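Local coordinates for IPT/TIG domain-containing protein (Bacteroides thetaiotaomicron, PDB 3TC9) that probably serves as an auxiliary nutrient-binding protein, joining an immunoglobulin-like IPT/TIG domain to a six-bladed beta-propeller, at residues Glu239-Ser244 and Val250-Phe255; Pro235-Leu240 and Lys302-Thr307; Thr110-Thr115 and Ile164-Glu169; Cys412-Asp417 and Ile423-Tyr428. All coordinates share one frame; numbering follows the deposited sequence.

Interaction 1: Glu239-Ser244 and Val250-Phe255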
loop_
_atom_site.group_PDB
_atom_site.type_symbol
_atom_site.label_atom_id
_atom_site.label_comp_id
_atom_site.label_asym_id
_atom_site.label_seq_id
_atom_site.Cartn_x
_atom_site.Cartn_y
_atom_site.Cartn_z
ATOM N N GLU B 239 -11.423 8.394 25.821
ATOM C CA GLU B 239 -10.988 9.092 27.046
ATOM C C GLU B 239 -9.677 9.901 26.817
ATOM O O GLU B 239 -8.899 9.584 25.916
ATOM C CB GLU B 239 -10.853 8.129 28.243
ATOM C CG GLU B 239 -9.668 7.184 28.197
ATOM C CD GLU B 239 -9.833 5.875 27.450
ATOM O OE1 GLU B 239 -10.801 5.731 26.673
ATOM O OE2 GLU B 239 -8.985 4.979 27.651
ATOM N N LEU B 240 -9.440 10.931 27.651
ATOM C CA LEU B 240 -8.293 11.826 27.519
ATOM C C LEU B 240 -7.168 11.515 28.507
ATOM O O LEU B 240 -7.415 11.363 29.703
ATOM C CB LEU B 240 -8.757 13.270 27.717
ATOM C CG LEU B 240 -7.729 14.364 27.428
ATOM C CD1 LEU B 240 -7.672 14.662 25.962
ATOM C CD2 LEU B 240 -8.065 15.620 28.171
ATOM N N TYR B 241 -5.931 11.463 27.999
ATOM C CA TYR B 241 -4.721 11.252 28.786
ATOM C C TYR B 241 -3.876 12.508 28.685
ATOM O O TYR B 241 -3.741 13.075 27.596
ATOM C CB TYR B 241 -3.946 10.017 28.293
ATOM C CG TYR B 241 -4.710 8.733 28.531
ATOM C CD1 TYR B 241 -4.633 8.068 29.752
ATOM C CD2 TYR B 241 -5.547 8.202 27.549
ATOM C CE1 TYR B 241 -5.362 6.902 29.989
ATOM C CE2 TYR B 241 -6.280 7.036 27.776
ATOM C CZ TYR B 241 -6.199 6.404 29.008
ATOM O OH TYR B 241 -6.942 5.284 29.264
ATOM N N PHE B 242 -3.349 12.978 29.806
ATOM C CA PHE B 242 -2.509 14.179 29.796
ATOM C C PHE B 242 -1.535 14.080 30.950
ATOM O O PHE B 242 -1.634 13.144 31.743
ATOM C CB PHE B 242 -3.356 15.465 29.842
ATOM C CG PHE B 242 -4.265 15.598 31.036
ATOM C CD1 PHE B 242 -5.558 15.078 31.010
ATOM C CD2 PHE B 242 -3.852 16.294 32.169
ATOM C CE1 PHE B 242 -6.407 15.210 32.118
ATOM C CE2 PHE B 242 -4.696 16.422 33.272
ATOM C CZ PHE B 242 -5.974 15.887 33.236
ATOM N N ASN B 243 -0.580 15.006 31.040
ATOM C CA ASN B 243 0.414 14.924 32.102
ATOM C C ASN B 243 0.524 16.219 32.898
ATOM O O ASN B 243 -0.219 17.183 32.688
ATOM C CB ASN B 243 1.808 14.547 31.491
ATOM C CG ASN B 243 2.617 15.718 30.939
ATOM O OD1 ASN B 243 2.063 16.644 30.364
ATOM N ND2 ASN B 243 3.933 15.765 31.195
ATOM N N SER B 244 1.506 16.196 33.812
ATOM C CA SER B 244 2.019 17.266 34.639
ATOM C C SER B 244 3.524 17.038 34.705
ATOM O O SER B 244 3.961 15.919 34.999
ATOM C CB SER B 244 1.356 17.277 36.010
ATOM O OG SER B 244 1.886 18.339 36.784
ATOM N N VAL B 250 0.890 10.994 34.740
ATOM C CA VAL B 250 -0.128 10.776 33.723
ATOM C C VAL B 250 -1.499 10.831 34.424
ATOM O O VAL B 250 -1.662 10.256 35.510
ATOM C CB VAL B 250 0.100 9.438 32.978
ATOM C CG1 VAL B 250 -0.951 9.217 31.876
ATOM C CG2 VAL B 250 1.524 9.362 32.417
ATOM N N PHE B 251 -2.463 11.536 33.811
ATOM C CA PHE B 251 -3.842 11.664 34.284
ATOM C C PHE B 251 -4.803 11.145 33.239
ATOM O O PHE B 251 -4.539 11.267 32.049
ATOM C CB PHE B 251 -4.177 13.120 34.624
ATOM C CG PHE B 251 -3.378 13.673 35.773
ATOM C CD1 PHE B 251 -3.777 13.449 37.091
ATOM C CD2 PHE B 251 -2.232 14.434 35.543
ATOM C CE1 PHE B 251 -3.036 13.947 38.157
ATOM C CE2 PHE B 251 -1.489 14.943 36.611
ATOM C CZ PHE B 251 -1.910 14.711 37.912
ATOM N N ARG B 252 -5.918 10.570 33.685
ATOM C CA ARG B 252 -6.957 10.054 32.800
ATOM C C ARG B 252 -8.238 10.840 33.031
ATOM O O ARG B 252 -8.685 10.938 34.164
ATOM C CB ARG B 252 -7.166 8.565 33.058
ATOM C CG ARG B 252 -8.125 7.903 32.114
ATOM C CD ARG B 252 -8.530 6.579 32.722
ATOM N NE ARG B 252 -9.282 5.759 31.774
ATOM C CZ ARG B 252 -10.596 5.830 31.627
ATOM N NH1 ARG B 252 -11.306 6.674 32.359
ATOM N NH2 ARG B 252 -11.213 5.051 30.745
ATOM N N TYR B 253 -8.827 11.394 31.980
ATOM C CA TYR B 253 -10.057 12.155 32.121
ATOM C C TYR B 253 -11.188 11.480 31.350
ATOM O O TYR B 253 -11.058 11.213 30.161
ATOM C CB TYR B 253 -9.851 13.608 31.664
ATOM C CG TYR B 253 -11.122 14.429 31.617
ATOM C CD1 TYR B 253 -11.624 15.036 32.762
ATOM C CD2 TYR B 253 -11.811 14.616 30.423
ATOM C CE1 TYR B 253 -12.780 15.817 32.720
ATOM C CE2 TYR B 253 -12.983 15.369 30.373
ATOM C CZ TYR B 253 -13.462 15.974 31.523
ATOM O OH TYR B 253 -14.610 16.732 31.477
ATOM N N ASP B 254 -12.297 11.215 32.035
ATOM C CA ASP B 254 -13.478 10.608 31.421
ATOM C C ASP B 254 -14.469 11.716 31.085
ATOM O O ASP B 254 -14.903 12.438 31.978
ATOM C CB ASP B 254 -14.098 9.549 32.342
ATOM C CG ASP B 254 -15.197 8.726 31.694
ATOM O OD1 ASP B 254 -16.232 9.311 31.316
ATOM O OD2 ASP B 254 -15.027 7.497 31.580
ATOM N N PHE B 255 -14.782 11.868 29.794
ATOM C CA PHE B 255 -15.667 12.910 29.284
ATOM C C PHE B 255 -17.114 12.791 29.790
ATOM O O PHE B 255 -17.766 13.818 29.979
ATOM C CB PHE B 255 -15.656 12.908 27.754
ATOM C CG PHE B 255 -14.432 13.552 27.144
ATOM C CD1 PHE B 255 -14.415 14.912 26.854
ATOM C CD2 PHE B 255 -13.301 12.793 26.842
ATOM C CE1 PHE B 255 -13.284 15.506 26.283
ATOM C CE2 PHE B 255 -12.172 13.383 26.259
ATOM C CZ PHE B 255 -12.169 14.734 25.985
#
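F242 turns one face of its ring to F251, whose CB lies 3.7 Å from the F242 ring centroid in a CH-pi contact. The ring planes are 24° apart, displaced until little of one ring lies over the other. F242 CG sits between its backbone N and carbonyl carbon (chi1 59°), which carries the ring across to the partner strand, where its edge meets Y253 (F242 CE1 to Y253 CB 3.8 Å). L240 CB touches F255 CE2 at 3.7 Å. Y241 and R252 project from the other face of the sheet and lie side by side, Y241 CE1 3.6 Å from R252 CG, ring and guanidinium planes almost perpendicular (87°). Beneath them is an antiparallel hairpin, the two middle strands of a four-stranded propeller blade: L240-Y253 and F242-F251 are hydrogen-bonded pairs, with Y253 N to L240 O at 2.7 Å, and Y241-R252 is non-hydrogen-bonded. E239 CG lies over a face of the R252 guanidinium, but the ion pair from E239 OE2 to R252 NH2 is long, 3.8 Å. E239 OE2 accepts from Y241 OH (2.6 Å) on its anti lone pair and bonds Y299 OH, while R252 NH2 bonds K304 O of the next blade.

Interaction 2: Pro235-Leu240 and Lys302-Thr307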
loop_
_atom_site.group_PDB
_atom_site.type_symbol
_atom_site.label_atom_id
_atom_site.label_comp_id
_atom_site.label_asym_id
_atom_site.label_seq_id
_atom_site.Cartn_x
_atom_site.Cartn_y
_atom_site.Cartn_z
ATOM N N PRO B 235 -8.102 6.394 20.614
ATOM C CA PRO B 235 -8.816 6.425 19.325
ATOM C C PRO B 235 -10.067 5.550 19.237
ATOM O O PRO B 235 -10.870 5.761 18.313
ATOM C CB PRO B 235 -7.746 5.988 18.306
ATOM C CG PRO B 235 -6.759 5.202 19.095
ATOM C CD PRO B 235 -6.736 5.833 20.462
ATOM N N ILE B 236 -10.274 4.615 20.188
ATOM C CA ILE B 236 -11.446 3.747 20.160
ATOM C C ILE B 236 -12.420 4.097 21.311
ATOM O O ILE B 236 -13.627 4.233 21.062
ATOM C CB ILE B 236 -11.025 2.243 20.178
ATOM C CG1 ILE B 236 -9.920 1.896 19.129
ATOM C CG2 ILE B 236 -12.235 1.255 20.163
ATOM C CD1 ILE B 236 -10.262 2.018 17.628
ATOM N N ASN B 237 -11.918 4.222 22.553
ATOM C CA ASN B 237 -12.765 4.475 23.726
ATOM C C ASN B 237 -12.981 5.983 24.044
ATOM O O ASN B 237 -13.861 6.307 24.838
ATOM C CB ASN B 237 -12.230 3.720 24.947
ATOM C CG ASN B 237 -12.313 2.203 24.842
ATOM O OD1 ASN B 237 -13.200 1.639 24.192
ATOM N ND2 ASN B 237 -11.391 1.500 25.479
ATOM N N GLY B 238 -12.218 6.871 23.413
ATOM C CA GLY B 238 -12.399 8.314 23.536
ATOM C C GLY B 238 -11.987 9.068 24.788
ATOM O O GLY B 238 -12.154 10.288 24.815
ATOM N N GLU B 239 -11.423 8.394 25.821
ATOM C CA GLU B 239 -10.988 9.092 27.046
ATOM C C GLU B 239 -9.677 9.901 26.817
ATOM O O GLU B 239 -8.899 9.584 25.916
ATOM C CB GLU B 239 -10.853 8.129 28.243
ATOM C CG GLU B 239 -9.668 7.184 28.197
ATOM C CD GLU B 239 -9.833 5.875 27.450
ATOM O OE1 GLU B 239 -10.801 5.731 26.673
ATOM O OE2 GLU B 239 -8.985 4.979 27.651
ATOM N N LEU B 240 -9.440 10.931 27.651
ATOM C CA LEU B 240 -8.293 11.826 27.519
ATOM C C LEU B 240 -7.168 11.515 28.507
ATOM O O LEU B 240 -7.415 11.363 29.703
ATOM C CB LEU B 240 -8.757 13.270 27.717
ATOM C CG LEU B 240 -7.729 14.364 27.428
ATOM C CD1 LEU B 240 -7.672 14.662 25.962
ATOM C CD2 LEU B 240 -8.065 15.620 28.171
ATOM N N LYS B 302 -9.698 -4.075 29.233
ATOM C CA LYS B 302 -10.649 -4.427 30.276
ATOM C C LYS B 302 -10.860 -3.286 31.273
ATOM O O LYS B 302 -11.983 -3.078 31.734
ATOM C CB LYS B 302 -10.179 -5.687 31.006
ATOM C CG LYS B 302 -10.542 -6.982 30.293
ATOM C CD LYS B 302 -10.793 -8.133 31.304
ATOM C CE LYS B 302 -12.234 -8.220 31.812
ATOM N NZ LYS B 302 -12.318 -8.504 33.275
ATOM N N THR B 303 -9.793 -2.570 31.634
ATOM C CA THR B 303 -9.885 -1.470 32.599
ATOM C C THR B 303 -10.010 -0.119 31.874
ATOM O O THR B 303 -10.246 0.907 32.518
ATOM C CB THR B 303 -8.686 -1.489 33.541
ATOM O OG1 THR B 303 -7.518 -1.181 32.790
ATOM C CG2 THR B 303 -8.519 -2.830 34.253
ATOM N N LYS B 304 -9.857 -0.134 30.530
ATOM C CA LYS B 304 -9.913 1.034 29.641
ATOM C C LYS B 304 -8.879 2.082 30.117
ATOM O O LYS B 304 -9.198 3.263 30.235
ATOM C CB LYS B 304 -11.350 1.604 29.525
ATOM C CG LYS B 304 -12.302 0.627 28.841
ATOM C CD LYS B 304 -13.670 1.207 28.551
ATOM C CE LYS B 304 -14.601 0.131 28.043
ATOM N NZ LYS B 304 -15.809 0.703 27.391
ATOM N N ARG B 305 -7.631 1.612 30.400
ATOM C CA ARG B 305 -6.514 2.435 30.881
ATOM C C ARG B 305 -5.174 2.065 30.293
ATOM O O ARG B 305 -4.902 0.886 30.027
ATOM C CB ARG B 305 -6.360 2.291 32.398
ATOM C CG ARG B 305 -7.363 3.051 33.240
ATOM C CD ARG B 305 -7.343 2.505 34.643
ATOM N NE ARG B 305 -8.369 3.118 35.483
ATOM C CZ ARG B 305 -8.225 3.355 36.783
ATOM N NH1 ARG B 305 -7.087 3.054 37.400
ATOM N NH2 ARG B 305 -9.215 3.904 37.477
ATOM N N LEU B 306 -4.293 3.073 30.174
ATOM C CA LEU B 306 -2.905 2.870 29.823
ATOM C C LEU B 306 -2.248 2.197 31.027
ATOM O O LEU B 306 -2.698 2.403 32.163
ATOM C CB LEU B 306 -2.241 4.215 29.502
ATOM C CG LEU B 306 -2.413 4.753 28.085
ATOM C CD1 LEU B 306 -1.778 6.127 27.959
ATOM C CD2 LEU B 306 -1.826 3.808 27.062
ATOM N N THR B 307 -1.230 1.372 30.818
ATOM C CA THR B 307 -0.597 0.680 31.955
ATOM C C THR B 307 0.880 1.074 32.063
ATOM O O THR B 307 1.389 1.761 31.182
ATOM C CB THR B 307 -0.767 -0.839 31.799
ATOM O OG1 THR B 307 -0.127 -1.256 30.592
ATOM C CG2 THR B 307 -2.226 -1.280 31.804
#
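N237 and E239 meet K304 where two successive blades of the beta-propeller adjoin: residues 235-240 form the turn between strands 231-233 and 240-244 of one blade, and residues 302-307 lead into the edge strand 305-312 of the next. The van der Waals part falls to N237 and the aliphatic chain of K304, which cross at about a right angle. N237 ND2 rests on K304 CG at 3.6 Å and on K304 CD at 3.8 Å. The lysine CG is anti to the carbonyl carbon (chi1 -66°) and the chain beyond is extended, and it is its methylene groups, not the ammonium, that pass the amide. The polar part is indirect. E239 OE2 comes within 3.1 Å of K304 O, but both are acceptors, and each is held by donors on other residues. Y299, on the strand next to 305-312, receives a side chain from across the border: its OH is hydrogen-bonded to N237 ND2, and this is the tyrosine that also bonds E239. In the backbone, K304 and R305 both face D300 in a G1 beta bulge, K304 having a positive phi (56°). No ion pair forms between the lysine and E239, because K304 NZ ends 7.1 Å from E239 OE1.

Interaction 3: Thr110-Thr115 and Ile164-Glu169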
loop_
_atom_site.group_PDB
_atom_site.type_symbol
_atom_site.label_atom_id
_atom_site.label_comp_id
_atom_site.label_asym_id
_atom_site.label_seq_id
_atom_site.Cartn_x
_atom_site.Cartn_y
_atom_site.Cartn_z
ATOM N N THR B 110 10.618 19.395 0.071
ATOM C CA THR B 110 10.264 20.653 -0.588
ATOM C C THR B 110 9.643 21.599 0.419
ATOM O O THR B 110 9.369 21.180 1.542
ATOM C CB THR B 110 9.310 20.431 -1.780
ATOM O OG1 THR B 110 8.104 19.806 -1.330
ATOM C CG2 THR B 110 9.976 19.661 -2.962
ATOM N N THR B 111 9.397 22.864 0.014
ATOM C CA THR B 111 8.750 23.857 0.877
ATOM C C THR B 111 7.325 23.915 0.419
ATOM O O THR B 111 7.057 24.277 -0.713
ATOM C CB THR B 111 9.483 25.195 0.833
ATOM O OG1 THR B 111 10.771 25.016 1.402
ATOM C CG2 THR B 111 8.749 26.293 1.588
ATOM N N PHE B 112 6.403 23.510 1.275
ATOM C CA PHE B 112 5.004 23.512 0.932
ATOM C C PHE B 112 4.399 24.905 1.150
ATOM O O PHE B 112 3.804 25.461 0.224
ATOM C CB PHE B 112 4.274 22.427 1.741
ATOM C CG PHE B 112 2.779 22.443 1.584
ATOM C CD1 PHE B 112 2.191 22.362 0.318
ATOM C CD2 PHE B 112 1.948 22.540 2.698
ATOM C CE1 PHE B 112 0.798 22.390 0.170
ATOM C CE2 PHE B 112 0.554 22.551 2.554
ATOM C CZ PHE B 112 -0.008 22.501 1.291
ATOM N N LEU B 113 4.524 25.457 2.363
ATOM C CA LEU B 113 3.934 26.744 2.713
ATOM C C LEU B 113 4.869 27.624 3.497
ATOM O O LEU B 113 5.719 27.138 4.262
ATOM C CB LEU B 113 2.664 26.516 3.556
ATOM C CG LEU B 113 1.358 26.100 2.843
ATOM C CD1 LEU B 113 0.230 26.021 3.820
ATOM C CD2 LEU B 113 0.993 27.074 1.780
ATOM N N GLY B 114 4.642 28.922 3.377
ATOM C CA GLY B 114 5.413 29.903 4.108
ATOM C C GLY B 114 6.625 30.423 3.371
ATOM O O GLY B 114 7.206 29.754 2.516
ATOM N N THR B 115 7.011 31.637 3.706
ATOM C CA THR B 115 8.204 32.245 3.140
ATOM C C THR B 115 8.808 33.263 4.118
ATOM O O THR B 115 8.138 33.760 5.035
ATOM C CB THR B 115 7.943 32.879 1.753
ATOM O OG1 THR B 115 9.209 32.977 1.075
ATOM C CG2 THR B 115 7.263 34.247 1.838
ATOM N N ILE B 164 -4.808 25.245 7.716
ATOM C CA ILE B 164 -4.347 25.060 6.338
ATOM C C ILE B 164 -5.492 24.353 5.634
ATOM O O ILE B 164 -5.752 23.172 5.910
ATOM C CB ILE B 164 -2.993 24.292 6.232
ATOM C CG1 ILE B 164 -1.812 25.103 6.848
ATOM C CG2 ILE B 164 -2.698 23.872 4.785
ATOM C CD1 ILE B 164 -0.641 24.224 7.303
ATOM N N ASP B 165 -6.229 25.097 4.802
ATOM C CA ASP B 165 -7.394 24.595 4.069
ATOM C C ASP B 165 -6.957 24.268 2.650
ATOM O O ASP B 165 -6.659 25.183 1.879
ATOM C CB ASP B 165 -8.522 25.645 4.104
ATOM C CG ASP B 165 -9.842 25.243 3.457
ATOM O OD1 ASP B 165 -9.851 24.273 2.652
ATOM O OD2 ASP B 165 -10.866 25.903 3.743
ATOM N N PHE B 166 -6.881 22.967 2.314
ATOM C CA PHE B 166 -6.415 22.512 0.997
ATOM C C PHE B 166 -7.419 22.765 -0.113
ATOM O O PHE B 166 -7.013 22.883 -1.265
ATOM C CB PHE B 166 -6.081 21.026 1.028
ATOM C CG PHE B 166 -4.786 20.705 1.724
ATOM C CD1 PHE B 166 -4.757 20.449 3.096
ATOM C CD2 PHE B 166 -3.600 20.598 1.006
ATOM C CE1 PHE B 166 -3.556 20.135 3.743
ATOM C CE2 PHE B 166 -2.405 20.251 1.649
ATOM C CZ PHE B 166 -2.391 20.036 3.016
ATOM N N GLU B 167 -8.720 22.796 0.225
ATOM C CA GLU B 167 -9.805 23.006 -0.731
ATOM C C GLU B 167 -9.793 24.444 -1.231
ATOM O O GLU B 167 -9.806 24.660 -2.438
ATOM C CB GLU B 167 -11.162 22.652 -0.094
ATOM C CG GLU B 167 -12.346 22.777 -1.046
ATOM C CD GLU B 167 -13.735 22.748 -0.427
ATOM O OE1 GLU B 167 -13.870 23.069 0.777
ATOM O OE2 GLU B 167 -14.699 22.445 -1.168
ATOM N N LYS B 168 -9.745 25.415 -0.306
ATOM C CA LYS B 168 -9.730 26.839 -0.632
ATOM C C LYS B 168 -8.307 27.382 -0.904
ATOM O O LYS B 168 -8.184 28.500 -1.412
ATOM C CB LYS B 168 -10.387 27.642 0.508
ATOM C CG LYS B 168 -11.826 27.221 0.826
ATOM C CD LYS B 168 -12.810 27.595 -0.269
ATOM N N GLU B 169 -7.248 26.591 -0.600
ATOM C CA GLU B 169 -5.829 26.973 -0.693
ATOM C C GLU B 169 -5.640 28.293 0.073
ATOM O O GLU B 169 -5.158 29.296 -0.471
ATOM C CB GLU B 169 -5.323 27.036 -2.140
ATOM C CG GLU B 169 -5.361 25.686 -2.832
ATOM C CD GLU B 169 -4.733 25.610 -4.212
ATOM O OE1 GLU B 169 -4.692 26.645 -4.916
ATOM O OE2 GLU B 169 -4.324 24.496 -4.609
#
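Two blades of the propeller adjoin here: F112 and L113, at the end of strand 107-113 in the closing blade, pack against I164, near the end of strand 159-165 in the neighbouring blade, and F166, just beyond it. F112 and L113 form a classic beta bulge opposite I423, and both side chains point across the junction. The F112 ring, with CG anti to the backbone N (chi1 173°), extends until its CZ is 3.3 Å from F166 CE2. The two ring planes are only 16° apart but offset, with little overlap, their centroids 5.5 Å from each other. At the edge of the F112 ring, CE2 meets I164 CG2 at 4.2 Å. Beyond the pair, F414 meets both rings, F130 meets F112 edge-to-face and R410 makes a cation-pi contact with F166. With an alanine in place of F112, a gap would probably open beside F166 and I164 CG2, leaving F166 to lean on F414 and R410. L113 and I164 approach tip to tip, L113 CD1 3.8 Å from I164 CG2. Just past F166 the chain turns in an Asx motif, K168 N giving to D165 OD1 at 3.2 Å from above the carboxylate plane.

Interaction 4: Cys412-Asp417 and Ile423-Tyr428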
loop_
_atom_site.group_PDB
_atom_site.type_symbol
_atom_site.label_atom_id
_atom_site.label_comp_id
_atom_site.label_asym_id
_atom_site.label_seq_id
_atom_site.Cartn_x
_atom_site.Cartn_y
_atom_site.Cartn_z
ATOM N N CYS B 412 2.229 12.064 1.488
ATOM C CA CYS B 412 3.371 12.898 1.846
ATOM C C CYS B 412 3.347 13.235 3.326
ATOM O O CYS B 412 2.337 13.051 3.989
ATOM C CB CYS B 412 3.368 14.173 1.000
ATOM S SG CYS B 412 1.954 15.268 1.312
ATOM N N PHE B 413 4.454 13.781 3.807
ATOM C CA PHE B 413 4.640 14.320 5.146
ATOM C C PHE B 413 4.608 15.826 5.094
ATOM O O PHE B 413 5.114 16.415 4.144
ATOM C CB PHE B 413 5.993 13.878 5.758
ATOM C CG PHE B 413 6.169 12.394 5.963
ATOM C CD1 PHE B 413 6.596 11.573 4.915
ATOM C CD2 PHE B 413 5.908 11.809 7.208
ATOM C CE1 PHE B 413 6.742 10.197 5.100
ATOM C CE2 PHE B 413 6.076 10.436 7.397
ATOM C CZ PHE B 413 6.478 9.637 6.338
ATOM N N PHE B 414 4.027 16.443 6.119
ATOM C CA PHE B 414 4.026 17.884 6.348
ATOM C C PHE B 414 4.772 18.113 7.653
ATOM O O PHE B 414 4.466 17.453 8.646
ATOM C CB PHE B 414 2.610 18.487 6.359
ATOM C CG PHE B 414 1.929 18.396 5.013
ATOM C CD1 PHE B 414 2.433 19.076 3.914
ATOM C CD2 PHE B 414 0.797 17.613 4.842
ATOM C CE1 PHE B 414 1.818 18.974 2.659
ATOM C CE2 PHE B 414 0.159 17.539 3.596
ATOM C CZ PHE B 414 0.668 18.238 2.518
ATOM N N ILE B 415 5.814 18.958 7.619
ATOM C CA ILE B 415 6.663 19.199 8.787
ATOM C C ILE B 415 6.647 20.671 9.175
ATOM O O ILE B 415 6.797 21.529 8.305
ATOM C CB ILE B 415 8.121 18.698 8.521
ATOM C CG1 ILE B 415 8.143 17.185 8.196
ATOM C CG2 ILE B 415 9.112 19.017 9.657
ATOM C CD1 ILE B 415 8.883 16.906 7.015
ATOM N N GLY B 416 6.517 20.927 10.484
ATOM C CA GLY B 416 6.607 22.256 11.079
ATOM C C GLY B 416 8.068 22.554 11.381
ATOM O O GLY B 416 8.598 22.132 12.413
ATOM N N ASP B 417 8.741 23.221 10.447
ATOM C CA ASP B 417 10.182 23.560 10.524
ATOM C C ASP B 417 10.319 24.920 11.175
ATOM O O ASP B 417 10.292 25.932 10.476
ATOM C CB ASP B 417 10.774 23.550 9.104
ATOM C CG ASP B 417 12.279 23.483 9.031
ATOM O OD1 ASP B 417 12.920 23.276 10.095
ATOM O OD2 ASP B 417 12.821 23.624 7.906
ATOM N N ILE B 423 6.255 25.283 6.395
ATOM C CA ILE B 423 5.708 23.936 6.397
ATOM C C ILE B 423 6.474 23.224 5.283
ATOM O O ILE B 423 6.420 23.641 4.119
ATOM C CB ILE B 423 4.151 23.856 6.250
ATOM C CG1 ILE B 423 3.420 24.708 7.326
ATOM C CG2 ILE B 423 3.661 22.396 6.254
ATOM C CD1 ILE B 423 3.637 24.322 8.796
ATOM N N ARG B 424 7.258 22.228 5.643
ATOM C CA ARG B 424 8.013 21.499 4.625
ATOM C C ARG B 424 7.221 20.274 4.195
ATOM O O ARG B 424 6.343 19.809 4.924
ATOM C CB ARG B 424 9.412 21.126 5.123
ATOM C CG ARG B 424 10.168 22.272 5.789
ATOM C CD ARG B 424 10.772 23.295 4.818
ATOM N NE ARG B 424 11.774 22.713 3.924
ATOM C CZ ARG B 424 13.036 22.442 4.257
ATOM N NH1 ARG B 424 13.465 22.646 5.500
ATOM N NH2 ARG B 424 13.862 21.924 3.367
ATOM N N LYS B 425 7.479 19.783 2.994
ATOM C CA LYS B 425 6.801 18.599 2.495
ATOM C C LYS B 425 7.826 17.519 2.125
ATOM O O LYS B 425 8.897 17.846 1.618
ATOM C CB LYS B 425 5.923 18.960 1.289
ATOM C CG LYS B 425 5.141 17.787 0.683
ATOM C CD LYS B 425 4.434 18.231 -0.584
ATOM C CE LYS B 425 3.855 17.101 -1.391
ATOM N NZ LYS B 425 4.877 16.353 -2.171
ATOM N N ILE B 426 7.508 16.246 2.393
ATOM C CA ILE B 426 8.336 15.118 1.959
ATOM C C ILE B 426 7.431 14.198 1.194
ATOM O O ILE B 426 6.535 13.619 1.779
ATOM C CB ILE B 426 9.113 14.359 3.067
ATOM C CG1 ILE B 426 9.984 15.286 3.918
ATOM C CG2 ILE B 426 9.921 13.181 2.472
ATOM C CD1 ILE B 426 10.574 14.600 5.131
ATOM N N GLY B 427 7.657 14.096 -0.112
ATOM C CA GLY B 427 6.871 13.237 -0.997
ATOM C C GLY B 427 7.678 12.900 -2.233
ATOM O O GLY B 427 8.773 13.435 -2.401
ATOM N N TYR B 428 7.151 12.026 -3.103
ATOM C CA TYR B 428 7.786 11.684 -4.386
ATOM C C TYR B 428 7.796 12.869 -5.349
ATOM O O TYR B 428 6.902 13.726 -5.283
ATOM C CB TYR B 428 7.023 10.532 -5.063
ATOM C CG TYR B 428 7.419 9.182 -4.522
ATOM C CD1 TYR B 428 8.518 8.499 -5.036
ATOM C CD2 TYR B 428 6.736 8.611 -3.454
ATOM C CE1 TYR B 428 8.937 7.288 -4.494
ATOM C CE2 TYR B 428 7.139 7.391 -2.911
ATOM C CZ TYR B 428 8.243 6.735 -3.434
ATOM O OH TYR B 428 8.646 5.526 -2.930
#
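D417 OD2 is gripped by R424 NH1 at 2.7 Å and by N420 ND2, while D417 OD1 accepts from N399 N. In the salt bridge NH1 meets OD2 nearly along its C-O bond, and OD2 lies in the guanidinium plane, the two flat groups being 28° apart, though the N-H is somewhat bent (141°). R424 CG, anti to the carbonyl carbon (chi1 -47°), packs on D417 CB at 3.6 Å, and the bends at chi2 and chi3 then bring the guanidinium back beside the aspartate. NH2 makes a second salt bridge to D389 OD1 and also bonds N388 O, and NH1 bonds R397 O as well, so the buried cation is fixed from several directions. A methionine here would probably leave D417 and D389 without their charge partner and the carbonyls of N388 and R397 without this donor. On the same face I415 CD1 packs tightly on I426 CD1 at 3.4 Å. F413 CB lies 4.1 Å from I426 CB, and the F413 ring edge is turned to I426 O. On the other face K425 runs beside F414, K425 CG 4.0 Å from F414 CE1, and K425 CE reaches C412 SG at 3.8 Å. Backbone bonds at F413-I426 (F413 N to I426 O 2.9 Å) and I415-R424 hold the strands in antiparallel register. Strand 422-428 pairs on its far side with strand 107-113, from much earlier in the chain: the "Velcro" closure of a beta-propeller, in which distant parts of the chain complete one blade.

Along the chain the order is interaction 3, then 1 and 2, which start from the same residues, then 4. They form two clusters on the propeller. Interactions 1 and 2 share E239 and L240 and have centres about 10 Å apart, one inside a blade and the other at its border with the next. Interactions 3 and 4, centres about 11 Å apart, meet in the closing sheet, where strand 107-113 pairs with strand 422-428 (T110 O to K425 N 2.8 Å). The clusters do not touch, their centres lying about 30 to 35 Å apart. Hairpin pairing thus builds individual blades, and side chains join successive blades into a ring that closes at interaction 4.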